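Local coordinates for protein Afp1 (Serratia entomophila, PDB 6RBN) that probably forms the inner tube of the anti-feeding prophage, a contractile injection system, by assembling in many copies inside a contractile sheath, at residues T65-V70 with I132-I137; W110-A115 with D142-Q147; A115-L120 with I137-D142. All coordinates share one frame; numbering follows the deposited sequence.

Contact 1. Residues T65-V70 with I132-I137; sequences TLSKGV and IAVQQI
Strand 65-69 lies antiparallel to strand 134-137 as a direct sheet neighbour. Leu66 and Ile137 make a hydrogen-bonded pair. Leu66 N donates to Ile137 O at 2.9 Å, nearly along the C=O axis, and Ile137 N returns a bond to Leu66 O. Lys68 and Gln135 make the next such pair, with the bond from Gln135 N weak. Beyond the strands, Val70 N donates to Ala133 O at 2.7 Å.

Leu66, Lys68, Gln135 and Ile137 project from one face. Ile137 holds CG1 anti to the backbone N (chi1 -175°). This leaves CG2 between N and the carbonyl carbon, 3.8 Å from Leu66 CB. Gln135 is extended beyond CG and crosses Val70 at about a right angle, with its CG 3.7 Å from Val70 CG2. Its NE2 is hydrogen-bonded to Asn75 OD1, which helps fix the turn of the amide. Val70 CB also packs on Ala133 CB.

Ser67, Val134 and Gln136 project from the other face. Gln136 sets off with CG anti to the backbone N, then bends at chi2 (-99°). The bend puts NE2 3.3 Å from Thr65 CG2, while OE1 is hydrogen-bonded to Thr121 OG1. Ser67 CB meets Gln136 CB at 4.1 Å.

The arrangement is an antiparallel beta ladder within the sheet of a gp19-like tail tube fold.

Contact 2. Residues W110-A115 with D142-Q147; sequences WNVSNA and DRVTIQ
Asp142 opens the segment, just ahead of strand 144-147. Its CG sits between the backbone N and the carbonyl carbon (chi1 48°), which turns the carboxylate to the corner at Ser113 and Asn114. Asn114 N donates to Asp142 OD1 at 3.2 Å, coming from above the carboxylate plane. The same oxygen takes a weak bond from the N of Arg143.

Arg143 runs extended from CG to NE and lays its guanidinium over Ser113. Ser113 CB lies 3.4 Å above the guanidinium plane, over its centre. Ser113 OG is 2.9 Å from Arg143 NH2, but it sits over the face and the angle is too poor for a hydrogen bond. Arg143 O accepts a weak bond from Ser113 N.

Val144 turns to the face that carries Trp110 and Val112. Its CG1 stands at the indole edge, 4.2 Å from Trp110 CD1, and its CG2 meets Val112 CG2.

Thr145 makes the hydrogen-bonded pair with Asn111. Asn111 N donates to Thr145 O at 2.7 Å with an N-H...O angle of 165°, and Thr145 N donates back to Asn111 O.

Ile146 lies side by side with Trp110, its CG1 3.5 Å from Trp110 CD1. The indole also meets Phe125 of a neighbouring subunit edge-to-face.

Gln147 crosses Asn111 obliquely, the two amide planes 72° apart. Its CG lies 3.6 Å from Asn111 OD1.

The chemistry is thus divided. Apolar groups on the Trp110 face pack within the tube subunit and against its neighbour. On the other side Asn111, Arg143 and Gln147 reach Afp2, probably the sheath protein. The Gln147 amide hydrogen-bonds there through both ends, OE1 to Lys284 NZ and NE2 to Gln281 O of the Afp2 chain, so a neutral group meets a probably charged lysine.

Contact 3. Residues A115-L120 with I137-D142; sequences AFPTSL and ITLMAD
Ala115 leads in, just past the corner in its chain. Its CB packs on Leu139 CD1 at 4.1 Å, and its CA lies against Met140 O in a CA-H...O contact.

Phe116 forms a hydrogen-bonded pair with Met140. Met140 N donates to Phe116 O at 3.0 Å, almost straight, with an N-H...O angle of 171°. In return, Phe116 N approaches Met140 O from above the carbonyl plane. The Phe116 ring leaves with CG between the backbone N and the carbonyl carbon (chi1 65°), which swings it alongside Met140. Met140 CB then stands over one ring face, 4.0 Å from the centroid, in a CH-pi contact. The rest of Met140 bends at chi2 and chi3.

Pro117 points to the opposite face. Its CB touches Ile137 CD1 at 3.8 Å and Leu139 CD2 a little farther off.

Thr118 is the extra residue of a beta bulge, where the register shifts by one. Its N still donates to Thr138 O, at 3.0 Å and with an N-H...O angle of 173°. Its hydroxyl hydrogen-bonds to Thr138 OG1 at 3.0 Å, while CG2 leans on Met140 CB.

Ser119 restores the pairing. Its O accepts from Thr138 N, and its OG forms a hydrogen bond with Thr138 OG1. The Thr138 hydroxyl is therefore gripped by two others, those of Thr118 and Ser119, at the bulge.

Leu120 closes the segment with CG anti to the backbone N and CD1 3.9 Å from Ile137 CB.

Helix 78-81 packs on the Pro117 face, where Trp80 and Ile81 meet Pro117, Leu120 and Leu139. Strand 63-69 flanks strand 137-140. Ser119 and Leu120 also pair antiparallel with a strand of a neighbouring subunit, so the sheet runs on across the interface.

In the fold
The three contacts lie along one curled antiparallel sheet. Contacts 1 and 3 share strand 134-140 and residue Ile137, and their centres are 13 Å apart. They touch where Leu66 CD1 meets Leu139 CD1 at 3.8 Å. Contacts 2 and 3 share Ala115 and Asp142, and both use strand 109-121, which turns a corner between them. Their centres are also 13 Å apart, and Val112 CG1 meets Ala141 CB at 3.6 Å. Contact 3 is nested inside the chain loop that contact 2 closes. Contacts 1 and 2 do not touch; their centres are 21 Å apart and their nearest atoms about 7 Å. All three reach the same neighbouring subunit, contact 2 through Asp142, and contact 2 also meets Afp2.

Contact 1. Residues T65-V70 with I132-I137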
ATOM      1  N   THR A  65     -32.900  29.348 -21.082  1.00 67.68           N
ATOM      2  CA  THR A  65     -31.528  29.176 -21.534  1.00 67.68           C
ATOM      3  C   THR A  65     -31.384  27.823 -22.210  1.00 67.68           C
ATOM      4  O   THR A  65     -31.631  26.788 -21.587  1.00 67.68           O
ATOM      5  CB  THR A  65     -30.556  29.287 -20.361  1.00 67.68           C
ATOM      6  OG1 THR A  65     -30.584  30.619 -19.834  1.00 67.68           O
ATOM      7  CG2 THR A  65     -29.155  28.924 -20.793  1.00 67.68           C
ATOM      8  N   LEU A  66     -30.989  27.836 -23.478  1.00 65.54           N
ATOM      9  CA  LEU A  66     -30.660  26.633 -24.228  1.00 65.54           C
ATOM     10  C   LEU A  66     -29.194  26.698 -24.622  1.00 65.54           C
ATOM     11  O   LEU A  66     -28.682  27.774 -24.940  1.00 65.54           O
ATOM     12  CB  LEU A  66     -31.525  26.503 -25.482  1.00 65.54           C
ATOM     13  CG  LEU A  66     -33.033  26.327 -25.329  1.00 65.54           C
ATOM     14  CD1 LEU A  66     -33.697  26.356 -26.685  1.00 65.54           C
ATOM     15  CD2 LEU A  66     -33.341  25.038 -24.628  1.00 65.54           C
ATOM     16  N   SER A  67     -28.510  25.560 -24.599  1.00 66.38           N
ATOM     17  CA  SER A  67     -27.106  25.540 -24.982  1.00 66.38           C
ATOM     18  C   SER A  67     -26.787  24.267 -25.745  1.00 66.38           C
ATOM     19  O   SER A  67     -27.171  23.175 -25.321  1.00 66.38           O
ATOM     20  CB  SER A  67     -26.194  25.666 -23.761  1.00 66.38           C
ATOM     21  OG  SER A  67     -26.281  24.520 -22.946  1.00 66.38           O
ATOM     22  N   LYS A  68     -26.085  24.413 -26.865  1.00 67.57           N
ATOM     23  CA  LYS A  68     -25.660  23.286 -27.679  1.00 67.57           C
ATOM     24  C   LYS A  68     -24.255  23.553 -28.193  1.00 67.57           C
ATOM     25  O   LYS A  68     -23.697  24.635 -28.002  1.00 67.57           O
ATOM     26  CB  LYS A  68     -26.611  23.039 -28.849  1.00 67.57           C
ATOM     27  CG  LYS A  68     -26.608  24.138 -29.882  1.00 67.57           C
ATOM     28  CD  LYS A  68     -27.505  23.775 -31.036  1.00 67.57           C
ATOM     29  CE  LYS A  68     -26.878  22.649 -31.830  1.00 67.57           C
ATOM     30  NZ  LYS A  68     -27.642  22.314 -33.050  1.00 67.57           N
ATOM     31  N   GLY A  69     -23.688  22.559 -28.868  1.00 67.50           N
ATOM     32  CA  GLY A  69     -22.339  22.667 -29.373  1.00 67.50           C
ATOM     33  C   GLY A  69     -22.267  23.289 -30.751  1.00 67.50           C
ATOM     34  O   GLY A  69     -23.271  23.474 -31.432  1.00 67.50           O
ATOM     35  N   VAL A  70     -21.046  23.615 -31.159  1.00 68.31           N
ATOM     36  CA  VAL A  70     -20.790  24.200 -32.470  1.00 68.31           C
ATOM     37  C   VAL A  70     -20.388  23.082 -33.423  1.00 68.31           C
ATOM     38  O   VAL A  70     -19.442  22.336 -33.154  1.00 68.31           O
ATOM     39  CB  VAL A  70     -19.706  25.283 -32.395  1.00 68.31           C
ATOM     40  CG1 VAL A  70     -19.372  25.802 -33.775  1.00 68.31           C
ATOM     41  CG2 VAL A  70     -20.162  26.414 -31.512  1.00 68.31           C
ATOM     42  N   ILE A 132     -15.638  21.356 -25.708  1.00 71.24           N
ATOM     43  CA  ILE A 132     -16.380  21.608 -26.934  1.00 71.24           C
ATOM     44  C   ILE A 132     -16.797  23.072 -26.982  1.00 71.24           C
ATOM     45  O   ILE A 132     -17.151  23.676 -25.968  1.00 71.24           O
ATOM     46  CB  ILE A 132     -17.589  20.643 -27.030  1.00 71.24           C
ATOM     47  CG1 ILE A 132     -17.099  19.249 -27.377  1.00 71.24           C
ATOM     48  CG2 ILE A 132     -18.642  21.070 -28.045  1.00 71.24           C
ATOM     49  CD1 ILE A 132     -16.379  19.229 -28.691  1.00 71.24           C
ATOM     50  N   ALA A 133     -16.698  23.666 -28.171  1.00 69.85           N
ATOM     51  CA  ALA A 133     -17.274  24.975 -28.451  1.00 69.85           C
ATOM     52  C   ALA A 133     -18.780  24.894 -28.253  1.00 69.85           C
ATOM     53  O   ALA A 133     -19.481  24.258 -29.043  1.00 69.85           O
ATOM     54  CB  ALA A 133     -16.920  25.412 -29.868  1.00 69.85           C
ATOM     55  N   VAL A 134     -19.278  25.536 -27.200  1.00 68.80           N
ATOM     56  CA  VAL A 134     -20.682  25.467 -26.816  1.00 68.80           C
ATOM     57  C   VAL A 134     -21.275  26.864 -26.869  1.00 68.80           C
ATOM     58  O   VAL A 134     -20.878  27.743 -26.096  1.00 68.80           O
ATOM     59  CB  VAL A 134     -20.868  24.857 -25.417  1.00 68.80           C
ATOM     60  CG1 VAL A 134     -22.310  24.972 -24.977  1.00 68.80           C
ATOM     61  CG2 VAL A 134     -20.448  23.407 -25.414  1.00 68.80           C
ATOM     62  N   GLN A 135     -22.222  27.064 -27.776  1.00 70.18           N
ATOM     63  CA  GLN A 135     -23.023  28.274 -27.792  1.00 70.18           C
ATOM     64  C   GLN A 135     -24.133  28.176 -26.758  1.00 70.18           C
ATOM     65  O   GLN A 135     -24.600  27.088 -26.427  1.00 70.18           O
ATOM     66  CB  GLN A 135     -23.624  28.498 -29.170  1.00 70.18           C
ATOM     67  CG  GLN A 135     -22.622  28.900 -30.212  1.00 70.18           C
ATOM     68  CD  GLN A 135     -23.233  28.969 -31.583  1.00 70.18           C
ATOM     69  OE1 GLN A 135     -24.383  28.583 -31.780  1.00 70.18           O
ATOM     70  NE2 GLN A 135     -22.473  29.473 -32.546  1.00 70.18           N
ATOM     71  N   GLN A 136     -24.560  29.329 -26.258  1.00 69.62           N
ATOM     72  CA  GLN A 136     -25.555  29.407 -25.195  1.00 69.62           C
ATOM     73  C   GLN A 136     -26.515  30.543 -25.519  1.00 69.62           C
ATOM     74  O   GLN A 136     -26.145  31.717 -25.428  1.00 69.62           O
ATOM     75  CB  GLN A 136     -24.869  29.592 -23.842  1.00 69.62           C
ATOM     76  CG  GLN A 136     -25.765  29.708 -22.626  1.00 69.62           C
ATOM     77  CD  GLN A 136     -25.977  31.151 -22.209  1.00 69.62           C
ATOM     78  OE1 GLN A 136     -25.131  32.006 -22.457  1.00 69.62           O
ATOM     79  NE2 GLN A 136     -27.085  31.422 -21.548  1.00 69.62           N
ATOM     80  N   ILE A 137     -27.738  30.192 -25.904  1.00 66.68           N
ATOM     81  CA  ILE A 137     -28.746  31.144 -26.353  1.00 66.68           C
ATOM     82  C   ILE A 137     -29.779  31.335 -25.249  1.00 66.68           C
ATOM     83  O   ILE A 137     -30.154  30.379 -24.560  1.00 66.68           O
ATOM     84  CB  ILE A 137     -29.383  30.681 -27.686  1.00 66.68           C
ATOM     85  CG1 ILE A 137     -30.358  31.714 -28.249  1.00 66.68           C
ATOM     86  CG2 ILE A 137     -30.034  29.309 -27.584  1.00 66.68           C
ATOM     87  CD1 ILE A 137     -30.714  31.469 -29.689  1.00 66.68           C
TER

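Contact 2. Residues W110-A115 with D142-Q147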
ATOM      1  N   TRP A 110     -42.806  20.242 -21.598  1.00 66.40           N
ATOM      2  CA  TRP A 110     -42.952  21.649 -21.247  1.00 66.40           C
ATOM      3  C   TRP A 110     -43.134  22.449 -22.525  1.00 66.40           C
ATOM      4  O   TRP A 110     -42.290  22.385 -23.421  1.00 66.40           O
ATOM      5  CB  TRP A 110     -41.725  22.146 -20.485  1.00 66.40           C
ATOM      6  CG  TRP A 110     -41.670  21.755 -19.053  1.00 66.40           C
ATOM      7  CD1 TRP A 110     -42.000  22.528 -17.989  1.00 66.40           C
ATOM      8  CD2 TRP A 110     -41.297  20.481 -18.523  1.00 66.40           C
ATOM      9  NE1 TRP A 110     -41.840  21.827 -16.825  1.00 66.40           N
ATOM     10  CE2 TRP A 110     -41.410  20.563 -17.126  1.00 66.40           C
ATOM     11  CE3 TRP A 110     -40.870  19.281 -19.092  1.00 66.40           C
ATOM     12  CZ2 TRP A 110     -41.115  19.494 -16.291  1.00 66.40           C
ATOM     13  CZ3 TRP A 110     -40.579  18.223 -18.265  1.00 66.40           C
ATOM     14  CH2 TRP A 110     -40.701  18.334 -16.878  1.00 66.40           C
ATOM     15  N   ASN A 111     -44.225  23.200 -22.607  1.00 67.23           N
ATOM     16  CA  ASN A 111     -44.533  23.994 -23.785  1.00 67.23           C
ATOM     17  C   ASN A 111     -44.203  25.457 -23.537  1.00 67.23           C
ATOM     18  O   ASN A 111     -44.441  25.986 -22.450  1.00 67.23           O
ATOM     19  CB  ASN A 111     -46.004  23.856 -24.166  1.00 67.23           C
ATOM     20  CG  ASN A 111     -46.370  22.449 -24.543  1.00 67.23           C
ATOM     21  OD1 ASN A 111     -47.175  21.806 -23.877  1.00 67.23           O
ATOM     22  ND2 ASN A 111     -45.772  21.954 -25.614  1.00 67.23           N
ATOM     23  N   VAL A 112     -43.650  26.105 -24.559  1.00 67.87           N
ATOM     24  CA  VAL A 112     -43.247  27.504 -24.514  1.00 67.87           C
ATOM     25  C   VAL A 112     -43.904  28.206 -25.694  1.00 67.87           C
ATOM     26  O   VAL A 112     -43.829  27.714 -26.822  1.00 67.87           O
ATOM     27  CB  VAL A 112     -41.716  27.639 -24.570  1.00 67.87           C
ATOM     28  CG1 VAL A 112     -41.307  29.066 -24.681  1.00 67.87           C
ATOM     29  CG2 VAL A 112     -41.082  27.001 -23.351  1.00 67.87           C
ATOM     30  N   SER A 113     -44.563  29.336 -25.440  1.00 69.22           N
ATOM     31  CA  SER A 113     -45.530  29.849 -26.407  1.00 69.22           C
ATOM     32  C   SER A 113     -44.885  30.672 -27.520  1.00 69.22           C
ATOM     33  O   SER A 113     -44.966  30.307 -28.696  1.00 69.22           O
ATOM     34  CB  SER A 113     -46.593  30.668 -25.685  1.00 69.22           C
ATOM     35  OG  SER A 113     -47.527  31.207 -26.600  1.00 69.22           O
ATOM     36  N   ASN A 114     -44.260  31.799 -27.183  1.00 68.31           N
ATOM     37  CA  ASN A 114     -43.685  32.689 -28.199  1.00 68.31           C
ATOM     38  C   ASN A 114     -42.277  33.066 -27.759  1.00 68.31           C
ATOM     39  O   ASN A 114     -42.082  34.069 -27.070  1.00 68.31           O
ATOM     40  CB  ASN A 114     -44.542  33.926 -28.419  1.00 68.31           C
ATOM     41  CG  ASN A 114     -45.808  33.631 -29.178  1.00 68.31           C
ATOM     42  OD1 ASN A 114     -45.807  32.862 -30.136  1.00 68.31           O
ATOM     43  ND2 ASN A 114     -46.902  34.253 -28.764  1.00 68.31           N
ATOM     44  N   ALA A 115     -41.300  32.276 -28.178  1.00 66.09           N
ATOM     45  CA  ALA A 115     -39.916  32.499 -27.801  1.00 66.09           C
ATOM     46  C   ALA A 115     -39.164  33.177 -28.936  1.00 66.09           C
ATOM     47  O   ALA A 115     -39.379  32.869 -30.107  1.00 66.09           O
ATOM     48  CB  ALA A 115     -39.237  31.184 -27.430  1.00 66.09           C
ATOM     49  N   ASP A 142     -43.461  34.188 -23.130  1.00 71.59           N
ATOM     50  CA  ASP A 142     -44.572  34.824 -22.434  1.00 71.59           C
ATOM     51  C   ASP A 142     -45.308  33.887 -21.484  1.00 71.59           C
ATOM     52  O   ASP A 142     -45.852  34.344 -20.473  1.00 71.59           O
ATOM     53  CB  ASP A 142     -45.532  35.432 -23.451  1.00 71.59           C
ATOM     54  CG  ASP A 142     -45.883  34.479 -24.542  1.00 71.59           C
ATOM     55  OD1 ASP A 142     -45.283  33.392 -24.561  1.00 71.59           O
ATOM     56  OD2 ASP A 142     -46.740  34.815 -25.383  1.00 71.59           O
ATOM     57  N   ARG A 143     -45.333  32.589 -21.777  1.00 69.80           N
ATOM     58  CA  ARG A 143     -45.875  31.637 -20.819  1.00 69.80           C
ATOM     59  C   ARG A 143     -45.196  30.288 -20.996  1.00 69.80           C
ATOM     60  O   ARG A 143     -44.630  29.986 -22.046  1.00 69.80           O
ATOM     61  CB  ARG A 143     -47.393  31.477 -20.948  1.00 69.80           C
ATOM     62  CG  ARG A 143     -47.834  30.783 -22.201  1.00 69.80           C
ATOM     63  CD  ARG A 143     -49.337  30.694 -22.292  1.00 69.80           C
ATOM     64  NE  ARG A 143     -49.750  29.964 -23.485  1.00 69.80           N
ATOM     65  CZ  ARG A 143     -49.944  30.525 -24.673  1.00 69.80           C
ATOM     66  NH1 ARG A 143     -50.319  29.787 -25.705  1.00 69.80           N
ATOM     67  NH2 ARG A 143     -49.778  31.831 -24.826  1.00 69.80           N
ATOM     68  N   VAL A 144     -45.253  29.489 -19.932  1.00 68.08           N
ATOM     69  CA  VAL A 144     -44.749  28.120 -19.910  1.00 68.08           C
ATOM     70  C   VAL A 144     -45.856  27.236 -19.358  1.00 68.08           C
ATOM     71  O   VAL A 144     -46.324  27.455 -18.236  1.00 68.08           O
ATOM     72  CB  VAL A 144     -43.478  27.979 -19.053  1.00 68.08           C
ATOM     73  CG1 VAL A 144     -43.111  26.522 -18.886  1.00 68.08           C
ATOM     74  CG2 VAL A 144     -42.323  28.725 -19.679  1.00 68.08           C
ATOM     75  N   THR A 145     -46.284  26.252 -20.141  1.00 66.99           N
ATOM     76  CA  THR A 145     -47.291  25.299 -19.704  1.00 66.99           C
ATOM     77  C   THR A 145     -46.708  23.894 -19.705  1.00 66.99           C
ATOM     78  O   THR A 145     -45.718  23.608 -20.379  1.00 66.99           O
ATOM     79  CB  THR A 145     -48.542  25.348 -20.587  1.00 66.99           C
ATOM     80  OG1 THR A 145     -48.191  25.038 -21.938  1.00 66.99           O
ATOM     81  CG2 THR A 145     -49.184  26.722 -20.536  1.00 66.99           C
ATOM     82  N   ILE A 146     -47.333  23.016 -18.927  1.00 66.42           N
ATOM     83  CA  ILE A 146     -46.887  21.639 -18.751  1.00 66.42           C
ATOM     84  C   ILE A 146     -48.040  20.723 -19.123  1.00 66.42           C
ATOM     85  O   ILE A 146     -49.094  20.759 -18.476  1.00 66.42           O
ATOM     86  CB  ILE A 146     -46.443  21.367 -17.305  1.00 66.42           C
ATOM     87  CG1 ILE A 146     -45.302  22.293 -16.897  1.00 66.42           C
ATOM     88  CG2 ILE A 146     -46.029  19.926 -17.136  1.00 66.42           C
ATOM     89  CD1 ILE A 146     -44.996  22.262 -15.429  1.00 66.42           C
ATOM     90  N   GLN A 147     -47.855  19.904 -20.152  1.00 68.98           N
ATOM     91  CA  GLN A 147     -48.788  18.822 -20.422  1.00 68.98           C
ATOM     92  C   GLN A 147     -48.134  17.497 -20.062  1.00 68.98           C
ATOM     93  O   GLN A 147     -46.937  17.294 -20.292  1.00 68.98           O
ATOM     94  CB  GLN A 147     -49.285  18.817 -21.875  1.00 68.98           C
ATOM     95  CG  GLN A 147     -48.266  18.531 -22.939  1.00 68.98           C
ATOM     96  CD  GLN A 147     -48.874  18.460 -24.316  1.00 68.98           C
ATOM     97  OE1 GLN A 147     -50.080  18.607 -24.476  1.00 68.98           O
ATOM     98  NE2 GLN A 147     -48.045  18.214 -25.316  1.00 68.98           N
TER

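Contact 3. Residues A115-L120 with I137-D142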
ATOM      1  N   ALA A 115     -41.300  32.276 -28.178  1.00 66.09           N
ATOM      2  CA  ALA A 115     -39.916  32.499 -27.801  1.00 66.09           C
ATOM      3  C   ALA A 115     -39.164  33.177 -28.936  1.00 66.09           C
ATOM      4  O   ALA A 115     -39.379  32.869 -30.107  1.00 66.09           O
ATOM      5  CB  ALA A 115     -39.237  31.184 -27.430  1.00 66.09           C
ATOM      6  N   PHE A 116     -38.285  34.108 -28.577  1.00 64.32           N
ATOM      7  CA  PHE A 116     -37.421  34.776 -29.534  1.00 64.32           C
ATOM      8  C   PHE A 116     -36.081  35.014 -28.857  1.00 64.32           C
ATOM      9  O   PHE A 116     -36.038  35.194 -27.635  1.00 64.32           O
ATOM     10  CB  PHE A 116     -38.044  36.091 -30.041  1.00 64.32           C
ATOM     11  CG  PHE A 116     -38.224  37.153 -28.992  1.00 64.32           C
ATOM     12  CD1 PHE A 116     -39.370  37.190 -28.220  1.00 64.32           C
ATOM     13  CD2 PHE A 116     -37.280  38.152 -28.828  1.00 64.32           C
ATOM     14  CE1 PHE A 116     -39.544  38.169 -27.273  1.00 64.32           C
ATOM     15  CE2 PHE A 116     -37.452  39.128 -27.882  1.00 64.32           C
ATOM     16  CZ  PHE A 116     -38.587  39.138 -27.108  1.00 64.32           C
ATOM     17  N   PRO A 117     -34.977  35.003 -29.602  1.00 65.27           N
ATOM     18  CA  PRO A 117     -33.664  35.109 -28.960  1.00 65.27           C
ATOM     19  C   PRO A 117     -33.335  36.526 -28.532  1.00 65.27           C
ATOM     20  O   PRO A 117     -33.636  37.500 -29.225  1.00 65.27           O
ATOM     21  CB  PRO A 117     -32.704  34.632 -30.053  1.00 65.27           C
ATOM     22  CG  PRO A 117     -33.396  34.938 -31.305  1.00 65.27           C
ATOM     23  CD  PRO A 117     -34.847  34.724 -31.043  1.00 65.27           C
ATOM     24  N   THR A 118     -32.707  36.633 -27.366  1.00 65.54           N
ATOM     25  CA  THR A 118     -32.184  37.898 -26.889  1.00 65.54           C
ATOM     26  C   THR A 118     -30.671  37.915 -26.759  1.00 65.54           C
ATOM     27  O   THR A 118     -30.090  39.000 -26.700  1.00 65.54           O
ATOM     28  CB  THR A 118     -32.803  38.269 -25.532  1.00 65.54           C
ATOM     29  OG1 THR A 118     -32.468  37.270 -24.565  1.00 65.54           O
ATOM     30  CG2 THR A 118     -34.305  38.366 -25.639  1.00 65.54           C
ATOM     31  N   SER A 119     -30.017  36.757 -26.723  1.00 66.26           N
ATOM     32  CA  SER A 119     -28.566  36.717 -26.638  1.00 66.26           C
ATOM     33  C   SER A 119     -28.062  35.416 -27.239  1.00 66.26           C
ATOM     34  O   SER A 119     -28.786  34.424 -27.308  1.00 66.26           O
ATOM     35  CB  SER A 119     -28.080  36.854 -25.194  1.00 66.26           C
ATOM     36  OG  SER A 119     -28.380  35.697 -24.448  1.00 66.26           O
ATOM     37  N   LEU A 120     -26.806  35.439 -27.676  1.00 66.61           N
ATOM     38  CA  LEU A 120     -26.134  34.249 -28.195  1.00 66.61           C
ATOM     39  C   LEU A 120     -24.659  34.380 -27.854  1.00 66.61           C
ATOM     40  O   LEU A 120     -23.944  35.142 -28.506  1.00 66.61           O
ATOM     41  CB  LEU A 120     -26.330  34.104 -29.698  1.00 66.61           C
ATOM     42  CG  LEU A 120     -25.673  32.890 -30.356  1.00 66.61           C
ATOM     43  CD1 LEU A 120     -26.268  31.603 -29.831  1.00 66.61           C
ATOM     44  CD2 LEU A 120     -25.813  32.963 -31.854  1.00 66.61           C
ATOM     45  N   ILE A 137     -27.738  30.192 -25.904  1.00 66.68           N
ATOM     46  CA  ILE A 137     -28.746  31.144 -26.353  1.00 66.68           C
ATOM     47  C   ILE A 137     -29.779  31.335 -25.249  1.00 66.68           C
ATOM     48  O   ILE A 137     -30.154  30.379 -24.560  1.00 66.68           O
ATOM     49  CB  ILE A 137     -29.383  30.681 -27.686  1.00 66.68           C
ATOM     50  CG1 ILE A 137     -30.358  31.714 -28.249  1.00 66.68           C
ATOM     51  CG2 ILE A 137     -30.034  29.309 -27.584  1.00 66.68           C
ATOM     52  CD1 ILE A 137     -30.714  31.469 -29.689  1.00 66.68           C
ATOM     53  N   THR A 138     -30.191  32.581 -25.034  1.00 65.89           N
ATOM     54  CA  THR A 138     -31.262  32.886 -24.102  1.00 65.89           C
ATOM     55  C   THR A 138     -32.477  33.376 -24.874  1.00 65.89           C
ATOM     56  O   THR A 138     -32.354  34.076 -25.880  1.00 65.89           O
ATOM     57  CB  THR A 138     -30.872  33.940 -23.071  1.00 65.89           C
ATOM     58  OG1 THR A 138     -30.564  35.167 -23.735  1.00 65.89           O
ATOM     59  CG2 THR A 138     -29.674  33.490 -22.276  1.00 65.89           C
ATOM     60  N   LEU A 139     -33.648  33.004 -24.381  1.00 65.87           N
ATOM     61  CA  LEU A 139     -34.900  33.250 -25.070  1.00 65.87           C
ATOM     62  C   LEU A 139     -35.835  34.015 -24.151  1.00 65.87           C
ATOM     63  O   LEU A 139     -35.818  33.836 -22.932  1.00 65.87           O
ATOM     64  CB  LEU A 139     -35.552  31.940 -25.495  1.00 65.87           C
ATOM     65  CG  LEU A 139     -34.752  31.036 -26.430  1.00 65.87           C
ATOM     66  CD1 LEU A 139     -35.467  29.723 -26.577  1.00 65.87           C
ATOM     67  CD2 LEU A 139     -34.561  31.672 -27.774  1.00 65.87           C
ATOM     68  N   MET A 140     -36.647  34.877 -24.748  1.00 69.18           N
ATOM     69  CA  MET A 140     -37.698  35.593 -24.044  1.00 69.18           C
ATOM     70  C   MET A 140     -39.040  35.044 -24.493  1.00 69.18           C
ATOM     71  O   MET A 140     -39.332  35.016 -25.691  1.00 69.18           O
ATOM     72  CB  MET A 140     -37.620  37.092 -24.318  1.00 69.18           C
ATOM     73  CG  MET A 140     -38.678  37.921 -23.610  1.00 69.18           C
ATOM     74  SD  MET A 140     -38.479  38.016 -21.827  1.00 69.18           S
ATOM     75  CE  MET A 140     -37.108  39.159 -21.727  1.00 69.18           C
ATOM     76  N   ALA A 141     -39.851  34.604 -23.540  1.00 69.22           N
ATOM     77  CA  ALA A 141     -41.148  34.030 -23.865  1.00 69.22           C
ATOM     78  C   ALA A 141     -42.246  34.727 -23.086  1.00 69.22           C
ATOM     79  O   ALA A 141     -41.997  35.744 -22.437  1.00 69.22           O
ATOM     80  CB  ALA A 141     -41.156  32.537 -23.573  1.00 69.22           C
ATOM     81  N   ASP A 142     -43.461  34.188 -23.130  1.00 71.59           N
ATOM     82  CA  ASP A 142     -44.572  34.824 -22.434  1.00 71.59           C
ATOM     83  C   ASP A 142     -45.308  33.887 -21.484  1.00 71.59           C
ATOM     84  O   ASP A 142     -45.852  34.344 -20.473  1.00 71.59           O
ATOM     85  CB  ASP A 142     -45.532  35.432 -23.451  1.00 71.59           C
ATOM     86  CG  ASP A 142     -45.883  34.479 -24.542  1.00 71.59           C
ATOM     87  OD1 ASP A 142     -45.283  33.392 -24.561  1.00 71.59           O
ATOM     88  OD2 ASP A 142     -46.740  34.815 -25.383  1.00 71.59           O
TER